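Local coordinates for protein catalase (Pseudomonas syringae, PDB 1M7S) that decomposes hydrogen peroxide into water and oxygen at a heme, protecting the cell from peroxide damage, at residues Ser72-Thr75 / Val76-Ser79; Lys111-Ala115 / Asp116-Asp120; Ser346-Val349 / Asn350-Lys353; Ala386-Lys389 / Ala390-Ser393. All blocks are in the same frame, centred on the assembly; numbering follows the deposited sequence.

Interaction 1: Ser72-Thr75 / Val76-Ser79; sequences SKAT and VFKS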
loop_
_atom_site.group_PDB
_atom_site.type_symbol
_atom_site.label_atom_id
_atom_site.label_comp_id
_atom_site.label_asym_id
_atom_site.label_seq_id
_atom_site.Cartn_x
_atom_site.Cartn_y
_atom_site.Cartn_z
ATOM N N SER A 72 -36.580 -19.665 -2.109
ATOM C CA SER A 72 -35.108 -19.787 -2.079
ATOM C C SER A 72 -34.651 -21.104 -1.481
ATOM O O SER A 72 -35.220 -21.565 -0.504
ATOM C CB SER A 72 -34.538 -18.594 -1.274
ATOM O OG SER A 72 -33.110 -18.622 -1.255
ATOM N N LYS A 73 -33.611 -21.630 -2.065
ATOM C CA LYS A 73 -32.948 -22.823 -1.519
ATOM C C LYS A 73 -31.957 -22.457 -0.415
ATOM O O LYS A 73 -31.328 -23.353 0.191
ATOM C CB LYS A 73 -32.309 -23.605 -2.625
ATOM C CG LYS A 73 -31.118 -22.932 -3.312
ATOM C CD LYS A 73 -30.764 -23.713 -4.569
ATOM C CE LYS A 73 -29.729 -22.968 -5.385
ATOM N NZ LYS A 73 -29.279 -23.694 -6.593
ATOM N N ALA A 74 -31.688 -21.180 -0.141
ATOM C CA ALA A 74 -30.646 -20.872 0.853
ATOM C C ALA A 74 -30.962 -21.327 2.266
ATOM O O ALA A 74 -32.017 -21.017 2.809
ATOM C CB ALA A 74 -30.301 -19.385 0.839
ATOM N N THR A 75 -29.980 -21.984 2.903
ATOM C CA THR A 75 -30.132 -22.462 4.284
ATOM C C THR A 75 -30.469 -21.431 5.325
ATOM O O THR A 75 -31.195 -21.693 6.309
ATOM C CB THR A 75 -28.827 -23.221 4.718
ATOM O OG1 THR A 75 -28.580 -24.208 3.718
ATOM C CG2 THR A 75 -29.004 -23.940 6.050
ATOM N N VAL A 76 -30.012 -20.164 5.186
ATOM C CA VAL A 76 -30.324 -19.104 6.135
ATOM C C VAL A 76 -31.809 -18.863 6.318
ATOM O O VAL A 76 -32.253 -18.391 7.372
ATOM C CB VAL A 76 -29.581 -17.782 5.706
ATOM C CG1 VAL A 76 -30.142 -17.262 4.383
ATOM C CG2 VAL A 76 -29.671 -16.734 6.787
ATOM N N PHE A 77 -32.675 -19.201 5.353
ATOM C CA PHE A 77 -34.091 -19.031 5.436
ATOM C C PHE A 77 -34.850 -20.296 5.906
ATOM O O PHE A 77 -36.064 -20.198 6.049
ATOM C CB PHE A 77 -34.640 -18.659 4.055
ATOM C CG PHE A 77 -34.035 -17.422 3.430
ATOM C CD1 PHE A 77 -33.463 -17.492 2.171
ATOM C CD2 PHE A 77 -34.041 -16.221 4.117
ATOM C CE1 PHE A 77 -32.937 -16.343 1.584
ATOM C CE2 PHE A 77 -33.506 -15.086 3.547
ATOM C CZ PHE A 77 -32.951 -15.143 2.270
ATOM N N LYS A 78 -34.139 -21.380 6.172
ATOM C CA LYS A 78 -34.848 -22.607 6.645
ATOM C C LYS A 78 -35.414 -22.406 8.024
ATOM O O LYS A 78 -34.703 -22.016 8.967
ATOM C CB LYS A 78 -33.808 -23.713 6.601
ATOM C CG LYS A 78 -34.084 -24.977 7.390
ATOM C CD LYS A 78 -32.903 -25.926 7.148
ATOM C CE LYS A 78 -32.527 -26.612 8.446
ATOM N NZ LYS A 78 -32.440 -25.667 9.602
ATOM N N SER A 79 -36.699 -22.637 8.249
ATOM C CA SER A 79 -37.370 -22.445 9.506
ATOM C C SER A 79 -36.642 -23.066 10.693
ATOM O O SER A 79 -36.209 -24.202 10.604
ATOM C CB SER A 79 -38.800 -23.026 9.428
ATOM O OG SER A 79 -39.527 -22.467 10.479
#

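Interaction 2: Lys111-Ala115 / Asp116-Asp120; sequences KFYTA and DGNWD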
loop_
_atom_site.group_PDB
_atom_site.type_symbol
_atom_site.label_atom_id
_atom_site.label_comp_id
_atom_site.label_asym_id
_atom_site.label_seq_id
_atom_site.Cartn_x
_atom_site.Cartn_y
_atom_site.Cartn_z
ATOM N N LYS A 111 -24.029 -8.923 8.062
ATOM C CA LYS A 111 -23.248 -10.029 7.567
ATOM C C LYS A 111 -23.840 -11.314 8.229
ATOM O O LYS A 111 -23.777 -11.398 9.456
ATOM C CB LYS A 111 -21.793 -9.893 7.991
ATOM C CG LYS A 111 -20.900 -11.045 7.581
ATOM C CD LYS A 111 -19.389 -10.797 7.768
ATOM C CE LYS A 111 -18.889 -9.675 6.849
ATOM N NZ LYS A 111 -19.092 -9.991 5.400
ATOM N N PHE A 112 -24.401 -12.180 7.395
ATOM C CA PHE A 112 -24.973 -13.410 8.007
ATOM C C PHE A 112 -23.959 -14.525 7.833
ATOM O O PHE A 112 -23.524 -14.775 6.704
ATOM C CB PHE A 112 -26.214 -13.825 7.243
ATOM C CG PHE A 112 -27.446 -13.000 7.355
ATOM C CD1 PHE A 112 -27.636 -11.882 6.537
ATOM C CD2 PHE A 112 -28.458 -13.319 8.242
ATOM C CE1 PHE A 112 -28.812 -11.152 6.595
ATOM C CE2 PHE A 112 -29.621 -12.583 8.302
ATOM C CZ PHE A 112 -29.832 -11.480 7.475
ATOM N N TYR A 113 -23.474 -15.156 8.891
ATOM C CA TYR A 113 -22.442 -16.172 8.749
ATOM C C TYR A 113 -23.181 -17.530 8.576
ATOM O O TYR A 113 -23.253 -18.248 9.570
ATOM C CB TYR A 113 -21.542 -16.202 9.954
ATOM C CG TYR A 113 -20.727 -14.927 10.241
ATOM C CD1 TYR A 113 -19.492 -14.755 9.695
ATOM C CD2 TYR A 113 -21.248 -13.973 11.081
ATOM C CE1 TYR A 113 -18.727 -13.609 9.972
ATOM C CE2 TYR A 113 -20.512 -12.811 11.407
ATOM C CZ TYR A 113 -19.265 -12.667 10.835
ATOM O OH TYR A 113 -18.525 -11.533 11.144
ATOM N N THR A 114 -23.753 -17.698 7.400
ATOM C CA THR A 114 -24.625 -18.870 7.177
ATOM C C THR A 114 -23.832 -20.142 6.984
ATOM O O THR A 114 -22.642 -20.216 6.730
ATOM C CB THR A 114 -25.599 -18.769 5.982
ATOM O OG1 THR A 114 -24.973 -19.223 4.788
ATOM C CG2 THR A 114 -26.103 -17.329 5.806
ATOM N N ALA A 115 -24.631 -21.225 7.051
ATOM C CA ALA A 115 -24.060 -22.571 6.856
ATOM C C ALA A 115 -23.701 -22.848 5.421
ATOM O O ALA A 115 -23.128 -23.922 5.162
ATOM C CB ALA A 115 -25.176 -23.539 7.336
ATOM N N ASP A 116 -23.983 -21.996 4.445
ATOM C CA ASP A 116 -23.620 -22.075 3.069
ATOM C C ASP A 116 -22.579 -20.987 2.672
ATOM O O ASP A 116 -22.247 -20.899 1.501
ATOM C CB ASP A 116 -24.764 -21.794 2.083
ATOM C CG ASP A 116 -26.064 -22.500 2.259
ATOM O OD1 ASP A 116 -26.066 -23.585 2.901
ATOM O OD2 ASP A 116 -27.075 -21.956 1.720
ATOM N N GLY A 117 -22.112 -20.240 3.640
ATOM C CA GLY A 117 -21.149 -19.155 3.342
ATOM C C GLY A 117 -21.712 -17.851 3.898
ATOM O O GLY A 117 -22.861 -17.697 4.359
ATOM N N ASN A 118 -20.894 -16.787 3.800
ATOM C CA ASN A 118 -21.392 -15.491 4.300
ATOM C C ASN A 118 -22.201 -14.759 3.220
ATOM O O ASN A 118 -21.767 -14.638 2.094
ATOM C CB ASN A 118 -20.259 -14.580 4.763
ATOM C CG ASN A 118 -19.443 -15.119 5.923
ATOM O OD1 ASN A 118 -19.852 -16.076 6.607
ATOM N ND2 ASN A 118 -18.302 -14.462 6.131
ATOM N N TRP A 119 -23.379 -14.341 3.623
ATOM C CA TRP A 119 -24.267 -13.538 2.840
ATOM C C TRP A 119 -24.386 -12.174 3.512
ATOM O O TRP A 119 -24.798 -12.084 4.668
ATOM C CB TRP A 119 -25.682 -14.127 2.773
ATOM C CG TRP A 119 -26.646 -13.209 2.058
ATOM C CD1 TRP A 119 -26.413 -12.550 0.872
ATOM C CD2 TRP A 119 -27.967 -12.886 2.449
ATOM N NE1 TRP A 119 -27.519 -11.810 0.541
ATOM C CE2 TRP A 119 -28.487 -12.002 1.482
ATOM C CE3 TRP A 119 -28.767 -13.250 3.536
ATOM C CZ2 TRP A 119 -29.792 -11.500 1.557
ATOM C CZ3 TRP A 119 -30.056 -12.733 3.611
ATOM C CH2 TRP A 119 -30.548 -11.860 2.630
ATOM N N ASP A 120 -24.158 -11.100 2.765
ATOM C CA ASP A 120 -24.288 -9.743 3.337
ATOM C C ASP A 120 -25.500 -9.037 2.753
ATOM O O ASP A 120 -25.656 -8.870 1.512
ATOM C CB ASP A 120 -23.073 -8.869 2.941
ATOM C CG ASP A 120 -21.759 -9.306 3.534
ATOM O OD1 ASP A 120 -20.709 -8.881 3.024
ATOM O OD2 ASP A 120 -21.741 -10.124 4.489
HETATM O O HOH W 1 -17.119 -12.001 4.755
HETATM O O HOH W 2 -27.635 -19.681 3.427
HETATM O O HOH W 3 -20.391 -18.674 6.889
#

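Interaction 3: Ser346-Val349 / Asn350-Lys353; sequences SLPV and NQPK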
loop_
_atom_site.group_PDB
_atom_site.type_symbol
_atom_site.label_atom_id
_atom_site.label_comp_id
_atom_site.label_asym_id
_atom_site.label_seq_id
_atom_site.Cartn_x
_atom_site.Cartn_y
_atom_site.Cartn_z
ATOM N N SER A 346 -9.824 -12.999 4.754
ATOM C CA SER A 346 -9.333 -13.972 5.722
ATOM C C SER A 346 -9.182 -13.384 7.116
ATOM O O SER A 346 -8.846 -14.148 8.064
ATOM C CB SER A 346 -8.014 -14.558 5.186
ATOM O OG SER A 346 -6.989 -13.608 5.495
ATOM N N LEU A 347 -9.496 -12.111 7.385
ATOM C CA LEU A 347 -9.448 -11.561 8.732
ATOM C C LEU A 347 -10.529 -12.227 9.564
ATOM O O LEU A 347 -11.595 -12.528 9.043
ATOM C CB LEU A 347 -9.674 -10.020 8.754
ATOM C CG LEU A 347 -8.642 -9.204 7.973
ATOM C CD1 LEU A 347 -9.027 -7.703 7.933
ATOM C CD2 LEU A 347 -7.235 -9.291 8.626
ATOM N N PRO A 348 -10.348 -12.421 10.857
ATOM C CA PRO A 348 -11.311 -13.028 11.748
ATOM C C PRO A 348 -12.751 -12.611 11.530
ATOM O O PRO A 348 -13.635 -13.472 11.272
ATOM C CB PRO A 348 -10.821 -12.731 13.195
ATOM C CG PRO A 348 -9.337 -12.689 12.933
ATOM C CD PRO A 348 -9.110 -12.070 11.568
ATOM N N VAL A 349 -13.062 -11.333 11.469
ATOM C CA VAL A 349 -14.434 -10.857 11.347
ATOM C C VAL A 349 -15.043 -11.174 9.982
ATOM O O VAL A 349 -16.298 -11.201 9.930
ATOM C CB VAL A 349 -14.527 -9.349 11.701
ATOM C CG1 VAL A 349 -13.894 -8.521 10.593
ATOM C CG2 VAL A 349 -15.943 -8.908 12.002
ATOM N N ASN A 350 -14.203 -11.345 8.983
ATOM C CA ASN A 350 -14.722 -11.586 7.650
ATOM C C ASN A 350 -14.769 -13.062 7.270
ATOM O O ASN A 350 -15.353 -13.389 6.228
ATOM C CB ASN A 350 -13.886 -10.796 6.636
ATOM C CG ASN A 350 -14.068 -9.307 6.870
ATOM O OD1 ASN A 350 -15.193 -8.875 7.180
ATOM N ND2 ASN A 350 -13.009 -8.541 6.715
ATOM N N GLN A 351 -14.164 -13.934 8.096
ATOM C CA GLN A 351 -14.152 -15.358 7.679
ATOM C C GLN A 351 -15.544 -15.979 7.764
ATOM O O GLN A 351 -16.340 -15.657 8.630
ATOM C CB GLN A 351 -13.261 -16.136 8.669
ATOM C CG GLN A 351 -11.778 -15.915 8.536
ATOM C CD GLN A 351 -11.017 -16.451 9.752
ATOM O OE1 GLN A 351 -11.510 -17.197 10.597
ATOM N NE2 GLN A 351 -9.779 -16.027 9.916
ATOM N N PRO A 352 -15.844 -16.927 6.888
ATOM C CA PRO A 352 -17.105 -17.646 6.912
ATOM C C PRO A 352 -16.989 -18.712 8.020
ATOM O O PRO A 352 -15.850 -19.027 8.437
ATOM C CB PRO A 352 -17.206 -18.378 5.572
ATOM C CG PRO A 352 -15.762 -18.524 5.172
ATOM C CD PRO A 352 -14.953 -17.378 5.814
ATOM N N LYS A 353 -18.098 -19.324 8.363
ATOM C CA LYS A 353 -18.153 -20.363 9.370
ATOM C C LYS A 353 -18.066 -21.750 8.698
ATOM O O LYS A 353 -18.392 -22.743 9.351
ATOM C CB LYS A 353 -19.446 -20.426 10.122
ATOM C CG LYS A 353 -20.242 -19.497 10.925
ATOM C CD LYS A 353 -19.564 -18.961 12.165
ATOM C CE LYS A 353 -18.777 -17.709 11.804
ATOM N NZ LYS A 353 -19.119 -16.588 12.735
HETATM O O HOH W 4 -15.975 -15.110 11.208
#

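Interaction 4: Ala386-Lys389 / Ala390-Ser393; sequences ADDK and ARYS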
loop_
_atom_site.group_PDB
_atom_site.type_symbol
_atom_site.label_atom_id
_atom_site.label_comp_id
_atom_site.label_asym_id
_atom_site.label_seq_id
_atom_site.Cartn_x
_atom_site.Cartn_y
_atom_site.Cartn_z
ATOM N N ALA A 386 -16.625 -28.631 -8.796
ATOM C CA ALA A 386 -17.677 -27.632 -8.615
ATOM C C ALA A 386 -18.945 -28.347 -8.180
ATOM O O ALA A 386 -18.997 -29.583 -8.194
ATOM C CB ALA A 386 -17.890 -26.893 -9.940
ATOM N N ASP A 387 -19.965 -27.613 -7.776
ATOM C CA ASP A 387 -21.220 -28.256 -7.388
ATOM C C ASP A 387 -22.234 -27.831 -8.442
ATOM O O ASP A 387 -22.685 -26.681 -8.410
ATOM C CB ASP A 387 -21.690 -27.929 -5.983
ATOM C CG ASP A 387 -23.032 -28.554 -5.651
ATOM O OD1 ASP A 387 -23.594 -29.327 -6.444
ATOM O OD2 ASP A 387 -23.578 -28.279 -4.553
ATOM N N ASP A 388 -22.669 -28.770 -9.307
ATOM C CA ASP A 388 -23.589 -28.352 -10.352
ATOM C C ASP A 388 -24.890 -27.773 -9.832
ATOM O O ASP A 388 -25.471 -26.947 -10.543
ATOM C CB ASP A 388 -23.808 -29.433 -11.405
ATOM C CG ASP A 388 -22.844 -29.196 -12.554
ATOM O OD1 ASP A 388 -21.722 -28.680 -12.356
ATOM O OD2 ASP A 388 -23.274 -29.540 -13.675
ATOM N N LYS A 389 -25.326 -28.041 -8.618
ATOM C CA LYS A 389 -26.502 -27.422 -8.052
ATOM C C LYS A 389 -26.306 -25.927 -7.780
ATOM O O LYS A 389 -27.322 -25.242 -7.644
ATOM C CB LYS A 389 -26.895 -28.109 -6.736
ATOM C CG LYS A 389 -27.594 -29.445 -6.982
ATOM C CD LYS A 389 -27.629 -30.276 -5.702
ATOM C CE LYS A 389 -26.225 -30.781 -5.352
ATOM N NZ LYS A 389 -25.557 -29.863 -4.367
ATOM N N ALA A 390 -25.081 -25.418 -7.790
ATOM C CA ALA A 390 -24.850 -24.007 -7.503
ATOM C C ALA A 390 -24.661 -23.175 -8.755
ATOM O O ALA A 390 -24.128 -22.069 -8.682
ATOM C CB ALA A 390 -23.651 -23.836 -6.588
ATOM N N ARG A 391 -24.997 -23.732 -9.908
ATOM C CA ARG A 391 -24.906 -22.954 -11.153
ATOM C C ARG A 391 -25.838 -21.733 -11.058
ATOM O O ARG A 391 -26.879 -21.819 -10.402
ATOM C CB ARG A 391 -25.329 -23.902 -12.286
ATOM C CG ARG A 391 -24.124 -24.744 -12.716
ATOM C CD ARG A 391 -24.426 -25.758 -13.833
ATOM N NE ARG A 391 -23.227 -25.619 -14.699
ATOM C CZ ARG A 391 -23.288 -24.884 -15.812
ATOM N NH1 ARG A 391 -24.401 -24.331 -16.298
ATOM N NH2 ARG A 391 -22.160 -24.767 -16.466
ATOM N N TYR A 392 -25.475 -20.605 -11.646
ATOM C CA TYR A 392 -26.311 -19.397 -11.560
ATOM C C TYR A 392 -27.643 -19.595 -12.271
ATOM O O TYR A 392 -27.718 -20.396 -13.229
ATOM C CB TYR A 392 -25.568 -18.218 -12.198
ATOM C CG TYR A 392 -24.195 -17.801 -11.704
ATOM C CD1 TYR A 392 -23.202 -17.419 -12.589
ATOM C CD2 TYR A 392 -23.864 -17.746 -10.363
ATOM C CE1 TYR A 392 -21.928 -17.004 -12.193
ATOM C CE2 TYR A 392 -22.617 -17.348 -9.918
ATOM C CZ TYR A 392 -21.649 -16.979 -10.837
ATOM O OH TYR A 392 -20.395 -16.572 -10.379
ATOM N N SER A 393 -28.673 -18.799 -11.983
ATOM C CA SER A 393 -29.926 -18.974 -12.725
ATOM C C SER A 393 -29.771 -18.418 -14.147
ATOM O O SER A 393 -28.852 -17.644 -14.382
ATOM C CB SER A 393 -31.084 -18.267 -12.019
ATOM O OG SER A 393 -30.799 -16.889 -12.021
#

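Interaction 1: Ser72-Thr75 / Val76-Ser79
Phe77 folds back against the residues that lead into its own turn, and its ring can be followed atom by atom against Ser72 and Ala74. With CG set opposite the carbonyl carbon (chi1 -57°), the side chain runs back toward Ala74 and Ser72. Its CB lies 3.7 Å from Ala74 O, the same oxygen that receives the Phe77 N-H over 3.2 Å, so one carbonyl both bonds the backbone of Phe77 and rests near the root of its side chain. Further out, Phe77 CD1 reaches the methyl of Ala74 (CB, 3.9 Å). Phe77 CD1 and CE1 together present an edge of the ring to the hydroxyl of Ser72, with OG near the ring plane and 3.6 Å from CD1. One ring face is taken by Val76, whose CG1 stands over the centre, 3.8 Å above the plane. Ser72 OG has polar work besides this contact: it accepts the Ala74 N-H over 3.1 Å in an ST turn and is hydrogen-bonded to the carbonyl O of Gly316. The 3-10 turn closes with Lys78 N bonding Thr75 O at 3.0 Å; the end of Lys78 then leads away to a salt bridge with Glu81. The Phe77 ring is thus buried among Ser72, Ala74 and Val76. The loop belongs to the connection between strands 55-64 and 82-90: Ala74 and Phe77 pack on Ile317 of strand 317-319, while Val76 lies against Phe112 and Thr114 of strand 107-114.

Interaction 2: Lys111-Ala115 / Asp116-Asp120
Phe112 and Trp119 project together from one face of the hairpin, and their rings are close to parallel (planes at 15°). The offset is large enough to leave little ring over ring: the Phe112 ring and the six-membered ring of Trp119 have centroids 4.9 Å apart, and Phe112 CD1 meets Trp119 CE3 at 3.5 Å. Their backbones form an antiparallel hydrogen-bonded pair, Phe112 N giving to Trp119 O and Trp119 N to Phe112 O. On the other face of the sheet, Lys111 also runs alongside its partner. Its chain bends in the last two torsions, bringing NZ to the syn lone pair of Asp120 OD2 at 2.8 Å, with a weaker bond to OD1. Tyr113 and Asn118 are set differently, ring and amide planes nearly perpendicular (89°), and Asn118 OD1 comes to 3.4 Å from Tyr113 CD1. At the type I turn from Thr114 to Gly117, the hydroxyl of Thr114 lies between its own N and carbonyl carbon (chi1 88°), where OG1 accepts from Asp116 N at 3.0 Å and donates to a lone pair of Gly117 O at 2.6 Å. A water donates to OG1 and, weakly, to Asp116 OD2; the other oxygen of that carboxylate, OD1, is hydrogen-bonded to Thr75 OG1. The Asp120 side chain, about 8 Å from the bound heme, is also held through OD1 by Ala309 N and Asn312 ND2. The hairpin belongs to the catalase beta barrel: strand 107-114 pairs with strand 82-90, and Asn118 O of strand 117-124 accepts from Asn8 ND2 of a neighbouring subunit.

Interaction 3: Ser346-Val349 / Asn350-Lys353
Two overlapping beta turns, Leu347 to Asn350 and Pro348 to Gln351, bend the loop that follows helix 323-339. Asn350 N bonds Leu347 O at 2.9 Å, and Gln351 N reaches Pro348 O at 3.3 Å. The side chain of Gln351 adds a bond that spans both turns. Extended beyond CG, it lies back over the loop, its CG 3.4 Å from Leu347 O, and ends with NE2 giving a nearly straight bond (171°) of 2.8 Å to Ser346 O. That oxygen sits in the plane of the Gln351 amide, whereas the donor stands above the plane of the Ser346 carbonyl. Asn350 turns the other way, alongside Val349, whose CG1 touches its OD1 at 3.7 Å. The Asn350 amide is buried, and its polar atoms are matched: OD1 accepts from Ala307 N, and ND2 is hydrogen-bonded to the carbonyls of Gly344 and Gln305, which fixes its rotation. A water bridges Pro348 O and Gln351 O, donating to both. The Asn350 side chain is about 9 Å from the bound heme. A neighbouring subunit packs its Asn366 on Leu347, while within the chain strand 107-114 flanks the loop through Tyr113, whose OH bonds Val349 O and whose ring receives Lys353 in a cation-pi contact.

Interaction 4: Ala386-Lys389 / Ala390-Ser393
Asp387 and Ala390 make the tight part of this turn. Ala390 N gives a nearly straight hydrogen bond (165°) of 2.8 Å to Asp387 O, and the Ala390 methyl closes down on the same oxygen, CB to O being 3.5 Å. The side chain of Asp387 tightens the bend further. Its OD1 accepts the Lys389 N-H at 3.1 Å from above the carboxylate plane, which makes an Asx turn leading into a short 3-10 segment. Lys389 then doubles back: the far half of the chain curls round so that NZ comes to the syn lone pair of Asp387 OD2, in a salt bridge that also takes in OD1 weakly. One carboxylate therefore grips both ends of the lysine, its backbone N-H and its ammonium group. The Asp388-Arg391 side is much looser. Arg391 N makes only a weak bond to Asp388 O, and the arginine chain passes that oxygen with CG at 3.4 Å. The two side chains run alongside each other, yet their flat groups are inclined at 53° and Asp388 OD2 stays 4.1 Å from Arg391 NE. Because the oxygen lies well out of the guanidinium plane, no N-H is aimed at it, and the attraction is probably a general one between charges. Asp388 itself is exposed. The guanidinium is engaged across subunit boundaries, Arg391 NH2 forming a salt bridge with Asp14 of a second subunit and a hydrogen bond to the carbonyl O of Gln403 of a third.

The four contacts run from core to surface. Interactions 1 and 2 are buried and meet directly: Thr75 OG1 lies 2.7 Å from Asp116 OD1 in a probable hydrogen bond between the two turns. Apolar packing and aromatic rings matter in both, whereas interaction 3, partly buried, relies mainly on amides and carbonyls and touches the hairpin of interaction 2 through Tyr113 and Asn118. Interaction 4 lies at the surface, where charged side chains and backbone bonds dominate; interaction 2 has a salt bridge too, but a buried one. Lys73 NZ, bonded to Lys389 O, ties interaction 4 to interaction 1. Interactions 2, 3 and 4 all touch a second subunit, while interaction 1 stays within its own chain.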